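Local coordinates for protein endo-arabinase (Bacteroides thetaiotaomicron, PDB 5C0P) that probably hydrolyses glycosidic bonds in L-arabinan, as a metal-binding member of glycoside hydrolase family 43, at residues 122-127 with 171-175; 46-52 with 63-69; 230-235 with 253-259; 188-194 with 221-226. All blocks are in the same frame, centred on the assembly; numbering follows the deposited sequence.

The four contacts follow one another along the chain, with no nesting or crossing. Contact 2 comes first and closes a hairpin between strands 50-55 and 60-68. Contact 1 then brings the loop after strand 120-121 against the turn after strand 162-168, so it joins two neighbouring sheets. Contact 4 folds the loop 188-194 onto strand 217-224. Contact 3 packs the loop 253-259 on the next strand, 231-238. Contacts 3 and 4 share one sheet and touch: G234 N lies 2.8 Å from W221 O, and K230 O lies 2.8 Å from R225 N. Their centres are about 9 Å apart. Contacts 1 and 4 lie on opposite sides of the chain's centre.

Contact 1: 122-127 with 171-175; sequences LVNKAI and DLKTT
Two irregular loops meet mainly through apolar atoms, with no direct hydrogen bond between them. The CA atoms of V123 and K173 are 6.4 Å apart, and those of I127 and T174 are 6.5 Å apart. Between these points 122-127 bows away, with N124 at the centre of an inverse gamma turn. D171 starts the second segment with an Asx turn: its OD1 accepts from K173 N at 3.0 Å. L172, inside this turn, has left-handed backbone angles (67/9). L122 (chi1 t, chi2 p) reaches it, with CD2 3.4 Å from L172 O and 3.9 Å from L172 CB. K173 (m, then t throughout) lies along the other loop. Its CG is 3.7 Å from L122 CG, and its CB is 4.1 Å from V123 CG1. A water accepts from K173 NZ at 2.6 Å and donates weakly to L122 O at 3.4 Å. At T174 the CA-CB bond points away, but its CA is 3.7 Å from I127 CD1. The CA-CB bond of T175 points toward 122-127, and its CG2 is 3.8 Å from I127 CD1. I127 (t, p) makes this reach with its side-chain end. The contact joins adjacent blades of the five-bladed beta-propeller of family 43. L122 and I127 also rest on I109 of strand 103-112, while I127 and T175 touch L168 of strand 162-168.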
# COMPACT_ATOMS: atom_id res chain seq x y z
N LEU A 122 -7.83 3.40 15.74
CA LEU A 122 -6.78 3.63 16.73
C LEU A 122 -6.96 5.03 17.30
O LEU A 122 -6.95 5.22 18.52
CB LEU A 122 -5.40 3.43 16.10
CG LEU A 122 -4.22 3.59 17.04
CD1 LEU A 122 -4.28 2.58 18.19
CD2 LEU A 122 -2.92 3.48 16.24
N VAL A 123 -7.12 6.00 16.39
CA VAL A 123 -7.66 7.32 16.69
C VAL A 123 -8.68 7.63 15.59
O VAL A 123 -8.57 7.09 14.48
CB VAL A 123 -6.58 8.43 16.73
CG1 VAL A 123 -5.54 8.14 17.81
CG2 VAL A 123 -5.91 8.58 15.38
N ASN A 124 -9.67 8.46 15.90
CA ASN A 124 -10.75 8.73 14.95
C ASN A 124 -10.45 9.91 14.02
O ASN A 124 -11.21 10.89 13.94
CB ASN A 124 -12.08 8.93 15.66
CG ASN A 124 -13.26 8.90 14.70
OD1 ASN A 124 -13.17 8.32 13.62
ND2 ASN A 124 -14.36 9.52 15.09
N LYS A 125 -9.32 9.80 13.32
CA LYS A 125 -8.91 10.80 12.34
C LYS A 125 -7.75 10.25 11.54
O LYS A 125 -7.09 9.29 11.96
CB LYS A 125 -8.50 12.11 13.01
CG LYS A 125 -7.31 12.03 13.93
CD LYS A 125 -7.00 13.42 14.47
CE LYS A 125 -6.04 13.37 15.65
NZ LYS A 125 -5.95 14.67 16.38
N ALA A 126 -7.49 10.85 10.38
CA ALA A 126 -6.40 10.44 9.53
C ALA A 126 -5.05 10.65 10.22
O ALA A 126 -4.89 11.58 11.00
CB ALA A 126 -6.43 11.21 8.22
N ILE A 127 -4.09 9.78 9.91
CA ILE A 127 -2.71 9.95 10.36
C ILE A 127 -1.94 10.86 9.39
O ILE A 127 -0.94 11.48 9.76
CB ILE A 127 -2.03 8.57 10.50
CG1 ILE A 127 -0.70 8.69 11.25
CG2 ILE A 127 -1.84 7.90 9.14
CD1 ILE A 127 -0.84 9.27 12.65
N ASP A 171 3.45 3.91 19.31
CA ASP A 171 2.11 3.33 19.40
C ASP A 171 1.27 3.54 18.12
O ASP A 171 0.12 3.11 18.05
CB ASP A 171 1.35 3.81 20.65
CG ASP A 171 1.07 5.32 20.65
OD1 ASP A 171 1.33 6.01 19.65
OD2 ASP A 171 0.55 5.81 21.69
N LEU A 172 1.88 4.19 17.12
CA LEU A 172 1.27 4.45 15.80
C LEU A 172 0.09 5.41 15.87
O LEU A 172 -0.61 5.60 14.87
CB LEU A 172 0.83 3.15 15.10
CG LEU A 172 1.86 2.01 15.01
CD1 LEU A 172 1.34 0.85 14.16
CD2 LEU A 172 3.19 2.53 14.47
N LYS A 173 -0.13 6.04 17.02
CA LYS A 173 -1.30 6.93 17.14
C LYS A 173 -1.09 8.29 16.50
O LYS A 173 -2.05 8.93 16.04
CB LYS A 173 -1.69 7.13 18.60
CG LYS A 173 -2.33 5.92 19.26
CD LYS A 173 -2.87 6.29 20.64
CE LYS A 173 -3.59 5.13 21.30
NZ LYS A 173 -4.37 5.57 22.50
N THR A 174 0.16 8.75 16.50
CA THR A 174 0.51 10.09 16.05
C THR A 174 1.80 10.01 15.24
O THR A 174 2.47 8.98 15.22
CB THR A 174 0.75 11.05 17.23
OG1 THR A 174 1.85 10.57 18.02
CG2 THR A 174 -0.49 11.18 18.08
N THR A 175 2.12 11.12 14.58
CA THR A 175 3.37 11.24 13.85
C THR A 175 4.38 12.04 14.65
O THR A 175 4.02 12.71 15.63
CB THR A 175 3.16 11.93 12.50
OG1 THR A 175 2.45 13.16 12.71
CG2 THR A 175 2.37 11.04 11.56
O HOH W 1 -6.34 6.83 21.47

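Contact 2: 46-52 with 63-69; sequences NNLKIRV and DEGYSFI
Strands 50-52 and 63-66 run antiparallel at 159°, their axes 4.7 Å apart at closest approach. V52 N donates to O of G65 (backbone 86/-153) at 2.8 Å, and E64 N to V52 O at 2.9 Å. R51 and Y66 form a non-hydrogen-bonded pair, CA to CA 4.3 Å. The register then slips by one. I50 O accepts from S67 N (2.9 Å) and weakly from F68 N (3.4 Å), while I50 N donates to F68 O (2.9 Å). R51 (chi1 t, chi2 93°) forms a two-pronged salt bridge with D63 (t): NE to OD1 is 2.9 Å and NH1 to OD2 is 2.8 Å. R51 NH2 donates to N46 OD1 (3.0 Å). D63 OD1 also accepts from G65 N (2.9 Å), an Asx turn. The Y66 ring (chi1 m) lies by the aliphatic parts of R51 and K49, with CE1 3.5 Å from R51 CD and K49 CE. K49 (p, t, t, m) curls back: NZ donates to N46 O (2.8 Å) and N47 O (3.0 Å). On the other face I50 CG1 (m, m) meets F68 CB (t) at 4.1 Å. S67 and F68 both face I50, a classic beta bulge in a hairpin of a propeller blade.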
# COMPACT_ATOMS: atom_id res chain seq x y z
N ASN A 46 -14.47 -3.89 -0.29
CA ASN A 46 -15.62 -4.65 -0.78
C ASN A 46 -16.84 -3.73 -0.86
O ASN A 46 -17.98 -4.17 -0.69
CB ASN A 46 -15.84 -5.85 0.15
CG ASN A 46 -16.87 -6.84 -0.37
OD1 ASN A 46 -17.72 -7.32 0.40
ND2 ASN A 46 -16.81 -7.17 -1.67
N ASN A 47 -16.56 -2.46 -1.14
CA ASN A 47 -17.56 -1.39 -1.29
C ASN A 47 -18.06 -0.88 0.07
O ASN A 47 -19.01 -1.43 0.63
CB ASN A 47 -18.73 -1.79 -2.20
CG ASN A 47 -19.56 -0.60 -2.63
OD1 ASN A 47 -19.38 0.52 -2.14
ND2 ASN A 47 -20.48 -0.83 -3.56
N LEU A 48 -17.40 0.16 0.57
CA LEU A 48 -17.74 0.80 1.85
C LEU A 48 -17.65 -0.18 3.03
O LEU A 48 -18.37 -0.05 4.03
CB LEU A 48 -19.10 1.50 1.79
CG LEU A 48 -19.13 2.64 0.77
CD1 LEU A 48 -20.48 3.34 0.73
CD2 LEU A 48 -18.03 3.64 1.09
N LYS A 49 -16.77 -1.16 2.88
CA LYS A 49 -16.43 -2.08 3.96
C LYS A 49 -15.20 -2.85 3.56
O LYS A 49 -14.90 -2.98 2.37
CB LYS A 49 -17.58 -3.04 4.24
CG LYS A 49 -18.09 -3.81 3.04
CD LYS A 49 -19.53 -4.25 3.28
CE LYS A 49 -20.12 -4.99 2.09
NZ LYS A 49 -20.24 -4.13 0.89
N ILE A 50 -14.48 -3.35 4.55
CA ILE A 50 -13.30 -4.15 4.28
C ILE A 50 -13.64 -5.62 4.52
O ILE A 50 -14.10 -5.99 5.60
CB ILE A 50 -12.09 -3.73 5.14
CG1 ILE A 50 -11.82 -2.22 4.98
CG2 ILE A 50 -10.83 -4.55 4.79
CD1 ILE A 50 -11.60 -1.76 3.54
N ARG A 51 -13.44 -6.43 3.49
CA ARG A 51 -13.69 -7.87 3.53
C ARG A 51 -12.34 -8.55 3.70
O ARG A 51 -11.32 -8.03 3.27
CB ARG A 51 -14.35 -8.32 2.22
CG ARG A 51 -14.77 -9.78 2.15
CD ARG A 51 -16.20 -9.93 2.59
NE ARG A 51 -16.79 -11.21 2.20
CZ ARG A 51 -17.75 -11.34 1.28
NH1 ARG A 51 -18.23 -12.54 0.99
NH2 ARG A 51 -18.22 -10.26 0.66
N VAL A 52 -12.32 -9.73 4.33
CA VAL A 52 -11.06 -10.45 4.48
C VAL A 52 -11.19 -11.90 4.03
O VAL A 52 -12.11 -12.61 4.42
CB VAL A 52 -10.52 -10.35 5.93
CG1 VAL A 52 -11.57 -10.80 6.95
CG2 VAL A 52 -9.22 -11.13 6.08
N ASP A 63 -13.56 -17.19 2.59
CA ASP A 63 -14.17 -15.96 3.05
C ASP A 63 -14.26 -15.96 4.57
O ASP A 63 -14.86 -16.86 5.17
CB ASP A 63 -15.57 -15.84 2.44
CG ASP A 63 -16.31 -14.58 2.88
OD1 ASP A 63 -15.68 -13.60 3.31
OD2 ASP A 63 -17.56 -14.59 2.77
N GLU A 64 -13.65 -14.95 5.20
CA GLU A 64 -13.70 -14.79 6.64
C GLU A 64 -14.53 -13.57 7.06
O GLU A 64 -14.48 -13.14 8.20
CB GLU A 64 -12.29 -14.70 7.23
CG GLU A 64 -11.55 -16.04 7.26
CD GLU A 64 -12.12 -17.02 8.27
OE1 GLU A 64 -12.94 -16.62 9.12
OE2 GLU A 64 -11.74 -18.20 8.22
N GLY A 65 -15.32 -13.04 6.13
CA GLY A 65 -16.27 -12.00 6.48
C GLY A 65 -15.67 -10.61 6.46
O GLY A 65 -14.71 -10.34 5.73
N TYR A 66 -16.24 -9.71 7.25
CA TYR A 66 -15.82 -8.32 7.22
C TYR A 66 -14.90 -7.99 8.39
O TYR A 66 -15.23 -8.27 9.55
CB TYR A 66 -17.03 -7.39 7.24
CG TYR A 66 -17.99 -7.67 6.11
CD1 TYR A 66 -17.65 -7.39 4.80
CD2 TYR A 66 -19.24 -8.22 6.36
CE1 TYR A 66 -18.53 -7.65 3.76
CE2 TYR A 66 -20.12 -8.48 5.34
CZ TYR A 66 -19.76 -8.19 4.04
OH TYR A 66 -20.64 -8.45 3.02
N SER A 67 -13.75 -7.41 8.06
CA SER A 67 -12.78 -7.02 9.08
C SER A 67 -13.00 -5.57 9.52
O SER A 67 -12.57 -5.20 10.61
CB SER A 67 -11.35 -7.22 8.57
OG SER A 67 -11.11 -6.45 7.40
N PHE A 68 -13.65 -4.76 8.69
CA PHE A 68 -14.03 -3.41 9.12
C PHE A 68 -15.31 -2.90 8.48
O PHE A 68 -15.39 -2.79 7.25
CB PHE A 68 -12.92 -2.38 8.88
CG PHE A 68 -13.28 -1.00 9.36
CD1 PHE A 68 -13.60 -0.79 10.70
CD2 PHE A 68 -13.32 0.08 8.49
CE1 PHE A 68 -13.96 0.46 11.16
CE2 PHE A 68 -13.67 1.35 8.97
CZ PHE A 68 -13.99 1.53 10.30
N ILE A 69 -16.29 -2.59 9.32
CA ILE A 69 -17.48 -1.85 8.92
C ILE A 69 -17.51 -0.62 9.80
O ILE A 69 -17.52 -0.74 11.02
CB ILE A 69 -18.77 -2.62 9.24
CG1 ILE A 69 -18.71 -4.05 8.68
CG2 ILE A 69 -19.99 -1.85 8.74
CD1 ILE A 69 -18.97 -4.12 7.21

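Contact 3: 230-235 with 253-259; sequences KYAIGQ and TLNSDDG
I233 loses the most surface to the other segment, then L254, then D258. I233 (m, t) lies in strand 231-235, while 253-259 is a loop beside that strand. Both backbone polar atoms of I233 are engaged by the loop: L254 N donates to I233 O at 2.9 Å, and I233 N donates to N255 OD1 at 2.8 Å. N255 (p) thus stands in for a backbone carbonyl. Its ND2 stays within the loop, bonding G259 O at 2.9 Å and D257 OD1 at 2.8 Å. L254 (m, p) packs on the strand, with CD2 3.9 Å from I233 CG2. D258 (t) has left-handed backbone angles of 63/31. This brings OD1 back to accept from Y231 N at 2.9 Å. At the same end K230 extends so that NZ donates to S256 O at 2.8 Å. A water donates to Y231 O (2.7 Å) and N255 O (3.1 Å) and accepts from D258 N (3.0 Å), filling the gap in the middle. G259 O lies 3.2 Å from A232 CA, a CA-H...O contact. The loop leads directly to strand 260-266, which carries the magnesium ligand H261. The side chain of Y231 lies about 4 Å from that of H261. The contact is thus a blade-to-blade link of the family 43 five-bladed propeller, next to its metal site.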
# COMPACT_ATOMS: atom_id res chain seq x y z
N LYS A 230 -0.18 2.64 -19.80
CA LYS A 230 -0.46 1.58 -18.82
C LYS A 230 -0.12 1.96 -17.39
O LYS A 230 0.85 2.67 -17.12
CB LYS A 230 0.30 0.30 -19.18
CG LYS A 230 -0.26 -0.45 -20.37
CD LYS A 230 0.59 -1.66 -20.70
CE LYS A 230 0.01 -2.42 -21.88
NZ LYS A 230 0.96 -3.45 -22.37
N TYR A 231 -0.91 1.45 -16.45
CA TYR A 231 -0.57 1.53 -15.05
C TYR A 231 0.62 0.61 -14.86
O TYR A 231 0.74 -0.40 -15.57
CB TYR A 231 -1.75 1.01 -14.24
CG TYR A 231 -1.78 1.33 -12.77
CD1 TYR A 231 -1.56 2.62 -12.30
CD2 TYR A 231 -2.08 0.34 -11.84
CE1 TYR A 231 -1.62 2.91 -10.93
CE2 TYR A 231 -2.16 0.61 -10.48
CZ TYR A 231 -1.91 1.89 -10.03
OH TYR A 231 -2.00 2.15 -8.69
N ALA A 232 1.51 0.96 -13.94
CA ALA A 232 2.75 0.19 -13.81
C ALA A 232 3.36 0.32 -12.43
O ALA A 232 2.97 1.19 -11.64
CB ALA A 232 3.77 0.64 -14.86
N ILE A 233 4.31 -0.57 -12.17
CA ILE A 233 5.10 -0.55 -10.95
C ILE A 233 6.48 -0.01 -11.30
O ILE A 233 7.16 -0.52 -12.21
CB ILE A 233 5.29 -1.98 -10.40
CG1 ILE A 233 3.94 -2.68 -10.25
CG2 ILE A 233 6.06 -1.93 -9.07
CD1 ILE A 233 4.07 -4.20 -10.08
N GLY A 234 6.88 1.05 -10.60
CA GLY A 234 8.22 1.58 -10.72
C GLY A 234 9.00 1.28 -9.46
O GLY A 234 8.41 0.93 -8.41
N GLN A 235 10.32 1.37 -9.55
CA GLN A 235 11.14 1.20 -8.36
C GLN A 235 12.15 2.33 -8.25
O GLN A 235 12.55 2.92 -9.26
CB GLN A 235 11.84 -0.17 -8.35
CG GLN A 235 12.91 -0.35 -9.41
CD GLN A 235 13.57 -1.71 -9.35
OE1 GLN A 235 13.75 -2.28 -8.26
NE2 GLN A 235 13.93 -2.25 -10.50
N THR A 253 9.91 0.25 -15.91
CA THR A 253 8.94 -0.33 -14.99
C THR A 253 9.20 -1.82 -14.82
O THR A 253 9.84 -2.44 -15.67
CB THR A 253 7.48 -0.09 -15.44
OG1 THR A 253 7.25 -0.75 -16.69
CG2 THR A 253 7.21 1.39 -15.60
N LEU A 254 8.71 -2.39 -13.73
CA LEU A 254 8.87 -3.82 -13.49
C LEU A 254 8.02 -4.63 -14.46
O LEU A 254 8.34 -5.78 -14.76
CB LEU A 254 8.47 -4.18 -12.07
CG LEU A 254 9.50 -4.12 -10.95
CD1 LEU A 254 10.06 -2.73 -10.79
CD2 LEU A 254 8.88 -4.59 -9.66
N ASN A 255 6.92 -4.04 -14.92
CA ASN A 255 5.87 -4.80 -15.59
C ASN A 255 5.26 -4.06 -16.78
O ASN A 255 5.36 -2.83 -16.86
CB ASN A 255 4.77 -5.14 -14.59
CG ASN A 255 4.12 -3.90 -13.98
OD1 ASN A 255 4.79 -2.89 -13.72
ND2 ASN A 255 2.82 -3.97 -13.76
N SER A 256 4.63 -4.81 -17.68
CA SER A 256 3.96 -4.24 -18.84
C SER A 256 2.55 -4.78 -18.98
O SER A 256 1.97 -4.75 -20.06
CB SER A 256 4.75 -4.56 -20.11
OG SER A 256 5.97 -3.85 -20.13
N ASP A 257 2.00 -5.27 -17.87
CA ASP A 257 0.67 -5.87 -17.89
C ASP A 257 -0.46 -4.96 -17.37
O ASP A 257 -1.54 -5.45 -17.04
CB ASP A 257 0.67 -7.20 -17.11
CG ASP A 257 1.14 -7.05 -15.69
OD1 ASP A 257 1.37 -5.90 -15.24
OD2 ASP A 257 1.27 -8.09 -15.00
N ASP A 258 -0.20 -3.65 -17.34
CA ASP A 258 -1.19 -2.66 -16.89
C ASP A 258 -1.56 -2.91 -15.44
O ASP A 258 -2.67 -2.63 -15.01
CB ASP A 258 -2.45 -2.70 -17.80
CG ASP A 258 -3.39 -1.52 -17.57
OD1 ASP A 258 -2.89 -0.39 -17.42
OD2 ASP A 258 -4.63 -1.74 -17.57
N GLY A 259 -0.60 -3.42 -14.67
CA GLY A 259 -0.82 -3.72 -13.27
C GLY A 259 -0.09 -2.80 -12.33
O GLY A 259 0.89 -2.16 -12.70
O HOH W 2 2.31 -2.16 -16.88

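Contact 4: 188-194 with 221-226; sequences APWVGSI and WSSFRK
W190 (chi1 p, chi2 -94°) puts its CZ2 over one face of the W221 ring, 4.0 Å from W221 CZ2. The six-membered rings are oblique, with centroids 5.4 Å apart and planes at 42°. W190 CH2 also reaches S223 CB at 3.5 Å. W221 (chi1 p) is further met by A188 CB, 3.7 Å from CZ2, and by V191 CG2, 3.8 Å from CH2. The chain from A188 to V191 makes a type I turn, closed by V191 N to A188 O at 3.2 Å. After the turn it pairs with F224-K226 by a single backbone bridge, V191 with R225. G192 N donates to F224 O at 2.9 Å, and K226 N donates to W190 O at 2.9 Å. G192 comes so near K226, CA to CA 3.6 Å, that a CB on G192 would clash with K226 CA. K226 (p, then t) extends back along the loop, and its NZ donates to P189 O at 2.8 Å. A water donates to both G192 O and S223 OG, 2.8 Å from each. S223 OG also hydrogen-bonds V203 O. I194 CG2 touches F224 CB at 3.8 Å. Segment 188-194 is part of the connection between two blades of the propeller. Strand 217-224 receives it here and pairs through W221 and S223 with strand 231-238, while I194 starts strand 194-196 and forms a backbone hydrogen bond with G201.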
# COMPACT_ATOMS: atom_id res chain seq x y z
N ALA A 188 10.68 10.11 -12.25
CA ALA A 188 10.87 8.82 -12.91
C ALA A 188 10.70 9.00 -14.41
O ALA A 188 9.66 9.50 -14.85
CB ALA A 188 9.87 7.80 -12.39
N PRO A 189 11.71 8.60 -15.19
CA PRO A 189 11.67 8.86 -16.64
C PRO A 189 10.55 8.11 -17.36
O PRO A 189 10.16 8.50 -18.45
CB PRO A 189 13.02 8.34 -17.13
CG PRO A 189 13.85 8.15 -15.93
CD PRO A 189 12.96 7.97 -14.76
N TRP A 190 10.04 7.04 -16.76
CA TRP A 190 9.03 6.22 -17.44
C TRP A 190 7.64 6.82 -17.30
O TRP A 190 6.72 6.42 -18.02
CB TRP A 190 9.04 4.79 -16.91
CG TRP A 190 8.86 4.67 -15.42
CD1 TRP A 190 9.85 4.59 -14.48
CD2 TRP A 190 7.62 4.62 -14.70
NE1 TRP A 190 9.30 4.49 -13.22
CE2 TRP A 190 7.94 4.51 -13.33
CE3 TRP A 190 6.27 4.65 -15.08
CZ2 TRP A 190 6.96 4.42 -12.34
CZ3 TRP A 190 5.30 4.56 -14.08
CH2 TRP A 190 5.65 4.45 -12.73
N VAL A 191 7.49 7.78 -16.39
CA VAL A 191 6.17 8.32 -16.06
C VAL A 191 5.63 9.25 -17.14
O VAL A 191 6.35 10.11 -17.66
CB VAL A 191 6.21 9.06 -14.70
CG1 VAL A 191 4.94 9.89 -14.49
CG2 VAL A 191 6.40 8.07 -13.57
N GLY A 192 4.35 9.08 -17.47
CA GLY A 192 3.67 10.01 -18.35
C GLY A 192 2.47 10.61 -17.66
O GLY A 192 1.87 9.99 -16.79
N SER A 193 2.11 11.83 -18.04
CA SER A 193 0.96 12.49 -17.43
C SER A 193 -0.36 11.92 -17.93
O SER A 193 -0.46 11.44 -19.06
CB SER A 193 1.00 13.99 -17.70
OG SER A 193 2.21 14.57 -17.23
N ILE A 194 -1.37 12.00 -17.07
CA ILE A 194 -2.72 11.65 -17.47
C ILE A 194 -3.63 12.85 -17.24
O ILE A 194 -3.26 13.80 -16.54
CB ILE A 194 -3.26 10.44 -16.70
CG1 ILE A 194 -3.37 10.75 -15.21
CG2 ILE A 194 -2.38 9.22 -16.96
CD1 ILE A 194 -4.22 9.74 -14.45
N TRP A 221 6.40 1.78 -6.19
CA TRP A 221 5.27 2.70 -6.25
C TRP A 221 4.66 2.62 -7.64
O TRP A 221 5.26 2.04 -8.55
CB TRP A 221 5.70 4.13 -5.90
CG TRP A 221 6.71 4.74 -6.84
CD1 TRP A 221 8.03 4.44 -6.95
CD2 TRP A 221 6.45 5.78 -7.78
NE1 TRP A 221 8.62 5.22 -7.91
CE2 TRP A 221 7.67 6.06 -8.44
CE3 TRP A 221 5.31 6.51 -8.14
CZ2 TRP A 221 7.77 7.04 -9.44
CZ3 TRP A 221 5.41 7.47 -9.13
CH2 TRP A 221 6.64 7.73 -9.76
N SER A 222 3.48 3.20 -7.82
CA SER A 222 2.80 3.10 -9.11
C SER A 222 2.42 4.44 -9.72
O SER A 222 2.12 5.41 -9.02
CB SER A 222 1.56 2.23 -9.00
OG SER A 222 1.92 0.86 -8.92
N SER A 223 2.41 4.45 -11.05
CA SER A 223 1.96 5.58 -11.85
C SER A 223 1.62 5.06 -13.24
O SER A 223 1.56 3.85 -13.45
CB SER A 223 3.04 6.66 -11.92
OG SER A 223 2.50 7.89 -12.35
N PHE A 224 1.39 5.96 -14.18
CA PHE A 224 1.10 5.57 -15.56
C PHE A 224 2.31 5.81 -16.45
O PHE A 224 3.04 6.79 -16.27
CB PHE A 224 -0.14 6.32 -16.07
CG PHE A 224 -1.39 5.91 -15.36
CD1 PHE A 224 -1.77 6.52 -14.17
CD2 PHE A 224 -2.16 4.86 -15.86
CE1 PHE A 224 -2.91 6.11 -13.50
CE2 PHE A 224 -3.31 4.45 -15.20
CZ PHE A 224 -3.68 5.08 -14.02
N ARG A 225 2.52 4.91 -17.42
CA ARG A 225 3.68 4.96 -18.31
C ARG A 225 3.47 5.92 -19.46
O ARG A 225 2.38 5.96 -20.05
CB ARG A 225 3.95 3.59 -18.92
CG ARG A 225 4.19 2.50 -17.92
CD ARG A 225 5.06 1.40 -18.51
NE ARG A 225 4.50 0.72 -19.68
CZ ARG A 225 5.00 -0.41 -20.16
NH1 ARG A 225 6.04 -0.97 -19.55
NH2 ARG A 225 4.47 -1.00 -21.22
N LYS A 226 4.52 6.65 -19.83
CA LYS A 226 4.44 7.58 -20.95
C LYS A 226 4.36 6.89 -22.31
O LYS A 226 3.77 7.43 -23.24
CB LYS A 226 5.60 8.58 -20.92
CG LYS A 226 6.96 8.00 -21.24
CD LYS A 226 8.05 9.05 -21.04
CE LYS A 226 9.40 8.52 -21.49
NZ LYS A 226 10.51 9.42 -21.08
O HOH W 3 1.05 9.50 -14.17